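Local coordinates for xylose isomerase domain protein (Alicyclobacillus acidocaldarius subsp. acidocaldarius, PDB 3U0H) that probably acts as an isomerase of the xylose isomerase-like TIM-barrel family, although its substrate is not established, at residues L8-V13 / Y32-F37; G139-G144 / L177-H182; V202-N207 / G245-E250. All coordinates share one frame; numbering follows the deposited sequence.

How the interactions relate
All three contacts sit towards the C-terminal ends of the strands in one eight-stranded barrel, the end where TIM barrels carry their active sites. Interaction 3 is the middle piece: its centre lies about 10 Å from those of interactions 1 and 2, which are about 17 Å apart between centres and do not touch. Tyr-203 OH reaches Asp-34 OD2 of interaction 1 at 2.5 Å, and Glu-250 CG packs on His-9 CE1. Towards interaction 2, Asn-207 ND2 lies 2.8 Å from Asp-179 OD1. Ethanediol molecules, probably from the crystallisation liquor, bind Asp-34 and His-182, consistent with a polar pocket across the barrel mouth.

Interaction 1: L8-V13 / Y32-F37. With EDO (1,2-ethanediol), chain F.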
loop_
_atom_site.group_PDB
_atom_site.type_symbol
_atom_site.label_atom_id
_atom_site.label_comp_id
_atom_site.label_asym_id
_atom_site.label_seq_id
_atom_site.Cartn_x
_atom_site.Cartn_y
_atom_site.Cartn_z
ATOM N N LEU A 8 -4.531 -19.573 30.939
ATOM C CA LEU A 8 -4.571 -21.035 30.942
ATOM C C LEU A 8 -4.406 -21.557 29.509
ATOM O O LEU A 8 -4.888 -20.967 28.539
ATOM C CB LEU A 8 -5.865 -21.515 31.558
ATOM C CG LEU A 8 -5.942 -23.022 31.823
ATOM C CD1 LEU A 8 -5.027 -23.452 32.973
ATOM C CD2 LEU A 8 -7.387 -23.402 32.089
ATOM N N HIS A 9 -3.662 -22.638 29.396
ATOM C CA HIS A 9 -3.445 -23.298 28.133
ATOM C C HIS A 9 -3.849 -24.786 28.166
ATOM O O HIS A 9 -3.577 -25.477 29.132
ATOM C CB HIS A 9 -1.985 -23.216 27.819
ATOM C CG HIS A 9 -1.689 -23.531 26.420
ATOM N ND1 HIS A 9 -1.401 -24.767 26.021
ATOM C CD2 HIS A 9 -1.665 -22.728 25.291
ATOM C CE1 HIS A 9 -1.205 -24.758 24.665
ATOM N NE2 HIS A 9 -1.361 -23.518 24.232
ATOM N N PRO A 10 -4.446 -25.305 27.087
ATOM C CA PRO A 10 -4.980 -26.677 27.036
ATOM C C PRO A 10 -4.031 -27.816 27.467
ATOM O O PRO A 10 -4.471 -28.797 28.120
ATOM C CB PRO A 10 -5.298 -26.855 25.556
ATOM C CG PRO A 10 -5.561 -25.478 25.060
ATOM C CD PRO A 10 -4.574 -24.624 25.779
ATOM N N THR A 11 -2.746 -27.675 27.123
ATOM C CA THR A 11 -1.717 -28.643 27.530
ATOM C C THR A 11 -1.518 -28.734 29.013
ATOM O O THR A 11 -0.957 -29.691 29.475
ATOM C CB THR A 11 -0.339 -28.278 26.990
ATOM O OG1 THR A 11 0.047 -27.006 27.535
ATOM C CG2 THR A 11 -0.345 -28.225 25.449
ATOM N N LEU A 12 -1.905 -27.735 29.771
ATOM C CA LEU A 12 -1.715 -27.838 31.210
ATOM C C LEU A 12 -2.646 -28.811 31.871
ATOM O O LEU A 12 -2.315 -29.333 32.910
ATOM C CB LEU A 12 -1.912 -26.472 31.885
ATOM C CG LEU A 12 -0.657 -25.792 32.341
ATOM C CD1 LEU A 12 -1.030 -24.698 33.330
ATOM C CD2 LEU A 12 0.225 -26.849 32.963
ATOM N N VAL A 13 -3.829 -29.015 31.288
ATOM C CA VAL A 13 -4.906 -29.759 31.917
ATOM C C VAL A 13 -5.338 -30.943 31.062
ATOM O O VAL A 13 -5.173 -30.970 29.840
ATOM C CB VAL A 13 -6.126 -28.856 32.169
ATOM C CG1 VAL A 13 -5.715 -27.628 32.956
ATOM C CG2 VAL A 13 -6.792 -28.454 30.862
ATOM N N TYR A 32 -7.974 -14.942 31.641
ATOM C CA TYR A 32 -7.538 -15.234 30.274
ATOM C C TYR A 32 -7.458 -16.755 29.991
ATOM O O TYR A 32 -6.802 -17.508 30.748
ATOM C CB TYR A 32 -6.168 -14.635 30.001
ATOM C CG TYR A 32 -6.184 -13.181 29.579
ATOM C CD1 TYR A 32 -6.728 -12.775 28.356
ATOM C CD2 TYR A 32 -5.629 -12.211 30.403
ATOM C CE1 TYR A 32 -6.707 -11.432 27.987
ATOM C CE2 TYR A 32 -5.602 -10.858 30.049
ATOM C CZ TYR A 32 -6.131 -10.462 28.852
ATOM O OH TYR A 32 -6.083 -9.107 28.566
ATOM N N VAL A 33 -8.116 -17.195 28.910
ATOM C CA VAL A 33 -7.972 -18.566 28.411
ATOM C C VAL A 33 -7.544 -18.609 26.942
ATOM O O VAL A 33 -8.048 -17.862 26.106
ATOM C CB VAL A 33 -9.221 -19.413 28.607
ATOM C CG1 VAL A 33 -9.378 -19.716 30.081
ATOM C CG2 VAL A 33 -10.442 -18.744 28.008
ATOM N N ASP A 34 -6.545 -19.453 26.696
ATOM C CA ASP A 34 -6.139 -19.863 25.378
ATOM C C ASP A 34 -6.996 -21.105 25.026
ATOM O O ASP A 34 -7.060 -22.106 25.773
ATOM C CB ASP A 34 -4.643 -20.190 25.381
ATOM C CG ASP A 34 -4.082 -20.378 23.969
ATOM O OD1 ASP A 34 -4.764 -20.988 23.142
ATOM O OD2 ASP A 34 -2.977 -19.915 23.672
ATOM N N VAL A 35 -7.726 -20.981 23.940
ATOM C CA VAL A 35 -8.563 -22.044 23.410
ATOM C C VAL A 35 -8.279 -22.099 21.920
ATOM O O VAL A 35 -8.407 -21.100 21.251
ATOM C CB VAL A 35 -10.043 -21.754 23.619
ATOM C CG1 VAL A 35 -10.900 -22.887 23.019
ATOM C CG2 VAL A 35 -10.345 -21.578 25.115
ATOM N N PRO A 36 -7.873 -23.277 21.394
ATOM C CA PRO A 36 -7.752 -23.410 19.950
ATOM C C PRO A 36 -9.098 -23.167 19.193
ATOM O O PRO A 36 -10.207 -23.489 19.690
ATOM C CB PRO A 36 -7.234 -24.855 19.763
ATOM C CG PRO A 36 -6.762 -25.342 21.090
ATOM C CD PRO A 36 -7.343 -24.440 22.141
ATOM N N PHE A 37 -9.012 -22.602 17.997
ATOM C CA PHE A 37 -10.209 -22.156 17.275
ATOM C C PHE A 37 -11.183 -23.314 16.898
ATOM O O PHE A 37 -12.429 -23.128 16.916
ATOM C CB PHE A 37 -9.826 -21.352 15.996
ATOM C CG PHE A 37 -11.047 -20.901 15.189
ATOM C CD1 PHE A 37 -11.855 -19.883 15.663
ATOM C CD2 PHE A 37 -11.432 -21.572 14.045
ATOM C CE1 PHE A 37 -12.972 -19.503 14.990
ATOM C CE2 PHE A 37 -12.570 -21.189 13.347
ATOM C CZ PHE A 37 -13.334 -20.144 13.815
HETATM C C1 EDO F . -3.671 -22.280 20.199
HETATM O O1 EDO F . -3.919 -22.952 21.473
HETATM C C2 EDO F . -4.171 -20.823 20.164
HETATM O O2 EDO F . -3.424 -19.915 21.019
#
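The parallel bridge between Leu-8 and Val-33 joins the first two barrel strands, 5-8 and 32-33, near the C-terminal ends of both. Leu-8 N donates to Tyr-32 O over 3.1 Å, and Asp-34 N returns a bond to Leu-8 O over 2.9 Å. On the face turned to helix 18-27, Leu-8 CB meets Val-33 CG1 at 4.2 Å, and Tyr-21 and Ala-25 of that helix pack against the pair.

Past the bridge the two segments part at the C-terminal end of the TIM barrel: residues 10-12 make a 3-10 turn, while Pro-36 is the N-cap residue of helix 37-47. The two prolines slide past each other in opposite directions, with Pro-10 CG 3.6 Å from Pro-36 CD.

Asp-34 has CG anti to the backbone N (chi1 -169°) and runs beside His-9, pointing the same way. The ring and carboxylate planes are 72° apart, and Asp-34 OD2 comes to the ring edge at CD2 of His-9, 3.5 Å away. OD2 also bonds Tyr-203 OH. The carboxylate holds an ethanediol, whose O1 donates to Asp-34 OD1 at 2.7 Å and whose O2 lies close to both carboxylate oxygens; Asn-65 ND2 is a further partner of this molecule. His-9 ND1 and Thr-11 OG1 share a 3.1 Å hydrogen bond, and Pro-10 CD covers one face of the His-9 ring near the rim.

Interaction 2: G139-G144 / L177-H182; sequences GLEYVG and LVDSYH. With EDO (1,2-ethanediol), chain D.
Gly-139 brings its backbone against Leu-177 N, and the next residue takes up that N-H: Leu-140 O accepts from Leu-177 N at 3.1 Å. Glu-141 follows with CG anti to the backbone N (chi1 -174°) and an extended chain. Its CB rests on Leu-177 CB, and the side chain crosses that of His-182 at about a right angle, bringing OE2 to the ring edge, 2.9 Å from His-182 NE2. The same OE2 is 3.3 Å from Asp-179 OD2, a close approach of two acceptors of like charge; Asp-179 OD2 is salt-bridged to Arg-221.

Tyr-142 turns its ring alongside Val-178, OH 4.0 Å from Val-178 CG1 and hydrogen-bonded to Glu-188. A water over the centre of this ring bridges the parting strands, donating to Tyr-142 O and Leu-177 O and accepting from Asp-179 N. Val-143 CA lies almost on the normal of the His-182 ring, a CH-pi contact 3.6 Å from its centroid. Gly-144 N then comes within 3.0 Å of His-182 ND1, while His-182 NE2 donates to an ethanediol O2 at 3.1 Å.

Asp-179 caps the helix that carries His-182, its OD1 accepting from Tyr-181 N. Strands 137-141 and 174-179 are the fifth and sixth of the TIM barrel: Leu-140 and Tyr-142 pack outward on helix 159-169, Val-178 on Phe-234 of helix 231-241, and Leu-177 touches Tyr-203 and His-205 of strand 201-206.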
loop_
_atom_site.group_PDB
_atom_site.type_symbol
_atom_site.label_atom_id
_atom_site.label_comp_id
_atom_site.label_asym_id
_atom_site.label_seq_id
_atom_site.Cartn_x
_atom_site.Cartn_y
_atom_site.Cartn_z
ATOM N N GLY A 139 1.337 -12.453 15.346
ATOM C CA GLY A 139 2.581 -12.790 16.002
ATOM C C GLY A 139 3.069 -14.134 15.493
ATOM O O GLY A 139 2.324 -15.117 15.412
ATOM N N LEU A 140 4.323 -14.152 15.101
ATOM C CA LEU A 140 4.933 -15.307 14.486
ATOM C C LEU A 140 5.841 -15.869 15.555
ATOM O O LEU A 140 6.696 -15.169 16.080
ATOM C CB LEU A 140 5.744 -14.867 13.253
ATOM C CG LEU A 140 4.935 -14.324 12.119
ATOM C CD1 LEU A 140 5.743 -13.918 10.883
ATOM C CD2 LEU A 140 3.834 -15.303 11.696
ATOM N N GLU A 141 5.625 -17.117 15.901
ATOM C CA GLU A 141 6.493 -17.812 16.813
ATOM C C GLU A 141 7.788 -18.354 16.197
ATOM O O GLU A 141 7.750 -19.335 15.465
ATOM C CB GLU A 141 5.711 -18.951 17.472
ATOM C CG GLU A 141 6.498 -19.661 18.566
ATOM C CD GLU A 141 5.677 -20.764 19.244
ATOM O OE1 GLU A 141 4.515 -21.035 18.861
ATOM O OE2 GLU A 141 6.202 -21.351 20.198
ATOM N N TYR A 142 8.940 -17.745 16.513
ATOM C CA TYR A 142 10.253 -18.345 16.157
ATOM C C TYR A 142 10.496 -19.546 17.072
ATOM O O TYR A 142 10.229 -19.479 18.253
ATOM C CB TYR A 142 11.413 -17.349 16.235
ATOM C CG TYR A 142 11.684 -16.705 17.594
ATOM C CD1 TYR A 142 10.941 -15.609 18.057
ATOM C CD2 TYR A 142 12.735 -17.140 18.379
ATOM C CE1 TYR A 142 11.217 -15.037 19.303
ATOM C CE2 TYR A 142 13.007 -16.580 19.594
ATOM C CZ TYR A 142 12.279 -15.523 20.053
ATOM O OH TYR A 142 12.610 -15.029 21.292
ATOM N N VAL A 143 10.992 -20.631 16.503
ATOM C CA VAL A 143 11.144 -21.898 17.201
ATOM C C VAL A 143 12.649 -22.191 17.355
ATOM O O VAL A 143 13.406 -22.233 16.371
ATOM C CB VAL A 143 10.382 -22.963 16.403
ATOM C CG1 VAL A 143 10.684 -24.412 16.832
ATOM C CG2 VAL A 143 8.886 -22.595 16.424
ATOM N N GLY A 144 13.083 -22.344 18.606
ATOM C CA GLY A 144 14.514 -22.438 18.955
ATOM C C GLY A 144 15.183 -23.817 19.106
ATOM O O GLY A 144 16.380 -23.904 18.946
ATOM N N LEU A 177 5.411 -13.926 18.596
ATOM C CA LEU A 177 4.909 -14.691 19.758
ATOM C C LEU A 177 6.217 -15.115 20.391
ATOM O O LEU A 177 6.973 -15.821 19.763
ATOM C CB LEU A 177 4.081 -15.926 19.298
ATOM C CG LEU A 177 3.199 -16.697 20.320
ATOM C CD1 LEU A 177 2.451 -17.842 19.603
ATOM C CD2 LEU A 177 4.059 -17.310 21.436
ATOM N N VAL A 178 6.474 -14.695 21.618
ATOM C CA VAL A 178 7.683 -14.993 22.280
ATOM C C VAL A 178 7.458 -16.095 23.308
ATOM O O VAL A 178 6.780 -15.895 24.315
ATOM C CB VAL A 178 8.220 -13.741 23.029
ATOM C CG1 VAL A 178 9.544 -14.105 23.712
ATOM C CG2 VAL A 178 8.392 -12.564 22.082
ATOM N N ASP A 179 8.099 -17.239 23.105
ATOM C CA ASP A 179 7.967 -18.403 24.016
ATOM C C ASP A 179 9.267 -18.562 24.819
ATOM O O ASP A 179 10.304 -18.522 24.208
ATOM C CB ASP A 179 7.746 -19.619 23.137
ATOM C CG ASP A 179 7.437 -20.888 23.930
ATOM O OD1 ASP A 179 8.136 -21.159 24.951
ATOM O OD2 ASP A 179 6.493 -21.626 23.474
ATOM N N SER A 180 9.248 -18.783 26.141
ATOM C CA SER A 180 10.514 -18.849 26.868
ATOM C C SER A 180 11.341 -19.972 26.357
ATOM O O SER A 180 12.561 -19.955 26.458
ATOM C CB SER A 180 10.296 -19.084 28.374
ATOM O OG SER A 180 9.181 -19.940 28.511
ATOM N N TYR A 181 10.675 -20.994 25.853
ATOM C CA TYR A 181 11.350 -22.228 25.503
ATOM C C TYR A 181 12.289 -21.922 24.333
ATOM O O TYR A 181 13.377 -22.489 24.216
ATOM C CB TYR A 181 10.335 -23.317 25.131
ATOM C CG TYR A 181 10.805 -24.702 25.397
ATOM C CD1 TYR A 181 10.699 -25.273 26.662
ATOM C CD2 TYR A 181 11.374 -25.462 24.396
ATOM C CE1 TYR A 181 11.137 -26.581 26.896
ATOM C CE2 TYR A 181 11.849 -26.737 24.636
ATOM C CZ TYR A 181 11.718 -27.290 25.889
ATOM O OH TYR A 181 12.153 -28.589 26.138
ATOM N N HIS A 182 11.846 -21.007 23.480
ATOM C CA HIS A 182 12.577 -20.687 22.249
ATOM C C HIS A 182 13.592 -19.629 22.477
ATOM O O HIS A 182 14.613 -19.624 21.817
ATOM C CB HIS A 182 11.593 -20.230 21.214
ATOM C CG HIS A 182 10.637 -21.308 20.834
ATOM N ND1 HIS A 182 11.009 -22.597 20.798
ATOM C CD2 HIS A 182 9.284 -21.272 20.532
ATOM C CE1 HIS A 182 9.960 -23.338 20.459
ATOM N NE2 HIS A 182 8.906 -22.524 20.276
HETATM C C1 EDO D . 5.099 -25.184 18.423
HETATM O O1 EDO D . 4.806 -26.542 18.760
HETATM C C2 EDO D . 6.561 -25.176 18.008
HETATM O O2 EDO D . 7.360 -24.922 19.167
HETATM O O HOH W 1 8.976 -18.010 20.471
#

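Interaction 3: V202-N207 / G245-E250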
loop_
_atom_site.group_PDB
_atom_site.type_symbol
_atom_site.label_atom_id
_atom_site.label_comp_id
_atom_site.label_asym_id
_atom_site.label_seq_id
_atom_site.Cartn_x
_atom_site.Cartn_y
_atom_site.Cartn_z
ATOM N N VAL A 202 3.365 -9.733 20.650
ATOM C CA VAL A 202 1.963 -9.971 20.345
ATOM C C VAL A 202 1.374 -10.914 21.391
ATOM O O VAL A 202 0.256 -10.712 21.815
ATOM C CB VAL A 202 1.814 -10.566 18.922
ATOM C CG1 VAL A 202 0.349 -10.875 18.582
ATOM C CG2 VAL A 202 2.404 -9.602 17.855
ATOM N N TYR A 203 2.111 -11.973 21.765
ATOM C CA TYR A 203 1.612 -12.961 22.671
ATOM C C TYR A 203 2.814 -13.708 23.241
ATOM O O TYR A 203 3.885 -13.701 22.671
ATOM C CB TYR A 203 0.596 -13.872 21.926
ATOM C CG TYR A 203 -0.172 -14.932 22.737
ATOM C CD1 TYR A 203 -0.812 -14.604 23.925
ATOM C CD2 TYR A 203 -0.287 -16.251 22.273
ATOM C CE1 TYR A 203 -1.487 -15.568 24.657
ATOM C CE2 TYR A 203 -1.009 -17.227 22.982
ATOM C CZ TYR A 203 -1.594 -16.876 24.172
ATOM O OH TYR A 203 -2.298 -17.808 24.913
ATOM N N VAL A 204 2.639 -14.289 24.412
ATOM C CA VAL A 204 3.754 -14.783 25.172
ATOM C C VAL A 204 3.454 -16.169 25.702
ATOM O O VAL A 204 2.336 -16.440 26.174
ATOM C CB VAL A 204 4.063 -13.817 26.325
ATOM C CG1 VAL A 204 5.148 -14.396 27.226
ATOM C CG2 VAL A 204 4.455 -12.461 25.732
ATOM N N HIS A 205 4.423 -17.074 25.559
ATOM C CA HIS A 205 4.351 -18.375 26.203
ATOM C C HIS A 205 5.434 -18.474 27.240
ATOM O O HIS A 205 6.575 -18.036 27.010
ATOM C CB HIS A 205 4.593 -19.516 25.223
ATOM C CG HIS A 205 3.501 -19.755 24.206
ATOM N ND1 HIS A 205 3.718 -20.497 23.098
ATOM C CD2 HIS A 205 2.188 -19.347 24.148
ATOM C CE1 HIS A 205 2.584 -20.578 22.379
ATOM N NE2 HIS A 205 1.654 -19.854 23.012
ATOM N N ILE A 206 5.087 -19.142 28.351
ATOM C CA ILE A 206 6.017 -19.517 29.406
ATOM C C ILE A 206 6.027 -21.065 29.713
ATOM O O ILE A 206 5.057 -21.754 29.471
ATOM C CB ILE A 206 5.706 -18.623 30.639
ATOM C CG1 ILE A 206 6.908 -18.558 31.574
ATOM C CG2 ILE A 206 4.409 -19.038 31.310
ATOM C CD1 ILE A 206 6.910 -17.388 32.535
ATOM N N ASN A 207 7.146 -21.589 30.232
ATOM C CA ASN A 207 7.405 -23.054 30.415
ATOM C C ASN A 207 8.842 -23.164 30.905
ATOM O O ASN A 207 9.484 -22.131 31.176
ATOM C CB ASN A 207 7.214 -23.856 29.096
ATOM C CG ASN A 207 7.810 -23.114 27.919
ATOM O OD1 ASN A 207 9.017 -22.815 27.943
ATOM N ND2 ASN A 207 6.963 -22.679 26.978
ATOM N N GLY A 245 -0.250 -8.138 28.641
ATOM C CA GLY A 245 -1.339 -9.047 28.364
ATOM C C GLY A 245 -1.066 -10.432 28.903
ATOM O O GLY A 245 -0.361 -10.597 29.897
ATOM N N PRO A 246 -1.671 -11.445 28.273
ATOM C CA PRO A 246 -1.637 -12.796 28.803
ATOM C C PRO A 246 -0.345 -13.506 28.559
ATOM O O PRO A 246 0.294 -13.361 27.480
ATOM C CB PRO A 246 -2.743 -13.510 28.009
ATOM C CG PRO A 246 -2.889 -12.709 26.753
ATOM C CD PRO A 246 -2.726 -11.305 27.255
ATOM N N VAL A 247 0.015 -14.284 29.552
ATOM C CA VAL A 247 1.168 -15.168 29.500
ATOM C C VAL A 247 0.681 -16.587 29.700
ATOM O O VAL A 247 0.277 -16.978 30.809
ATOM C CB VAL A 247 2.135 -14.780 30.606
ATOM C CG1 VAL A 247 3.335 -15.685 30.651
ATOM C CG2 VAL A 247 2.526 -13.296 30.469
ATOM N N ALA A 248 0.738 -17.374 28.625
ATOM C CA ALA A 248 0.204 -18.740 28.658
ATOM C C ALA A 248 1.255 -19.781 28.920
ATOM O O ALA A 248 2.319 -19.759 28.302
ATOM C CB ALA A 248 -0.489 -19.053 27.369
ATOM N N ALA A 249 0.953 -20.714 29.819
ATOM C CA ALA A 249 1.855 -21.837 30.081
ATOM C C ALA A 249 1.607 -22.944 29.052
ATOM O O ALA A 249 0.820 -23.872 29.311
ATOM C CB ALA A 249 1.662 -22.357 31.482
ATOM N N GLU A 250 2.235 -22.817 27.882
ATOM C CA GLU A 250 2.257 -23.892 26.844
ATOM C C GLU A 250 3.331 -24.918 27.232
ATOM O O GLU A 250 4.532 -24.676 27.030
ATOM C CB GLU A 250 2.508 -23.366 25.410
ATOM C CG GLU A 250 2.382 -24.485 24.322
ATOM C CD GLU A 250 2.578 -24.047 22.864
ATOM O OE1 GLU A 250 3.694 -23.637 22.452
ATOM O OE2 GLU A 250 1.604 -24.165 22.084
#
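Glu-250 lies over the His-205 ring where the last beta-alpha-beta crossover of the TIM barrel ends, strand 201-206 passing through helix 231-241 to the parallel strand 246-249. Its CB sits 3.9 Å from the ring centroid of His-205 and 13° off the normal, a CH-pi contact. CG, anti to the backbone N (chi1 -174°), packs on His-9. CD comes to 3.5 Å from His-205 CE1. At the tip, OE1 lies 3.2 Å from His-205 ND1, but the angle is too poor for a hydrogen bond; ND1 is bonded instead to Asp-179 OD2. OE2 has CE1 of the same ring as its neighbour.

Earlier along the strands, Ala-248 joins the two: its N donates to Val-204 O at 3.1 Å and its O accepts from Ile-206 N at 2.8 Å. Inside the barrel, Tyr-203 OH, the partner of Asp-34, touches Ala-248 CB at 3.3 Å. On the outer face, Ile-206 CG2 meets Val-247 CG1 at 3.6 Å, and Ile-206 also packs on Leu-231 and Leu-235 of helix 231-241. Asn-207 ND2, also bonded to Asp-179, donates to Glu-250 O at 3.1 Å with a bent N-H...O angle of 146°.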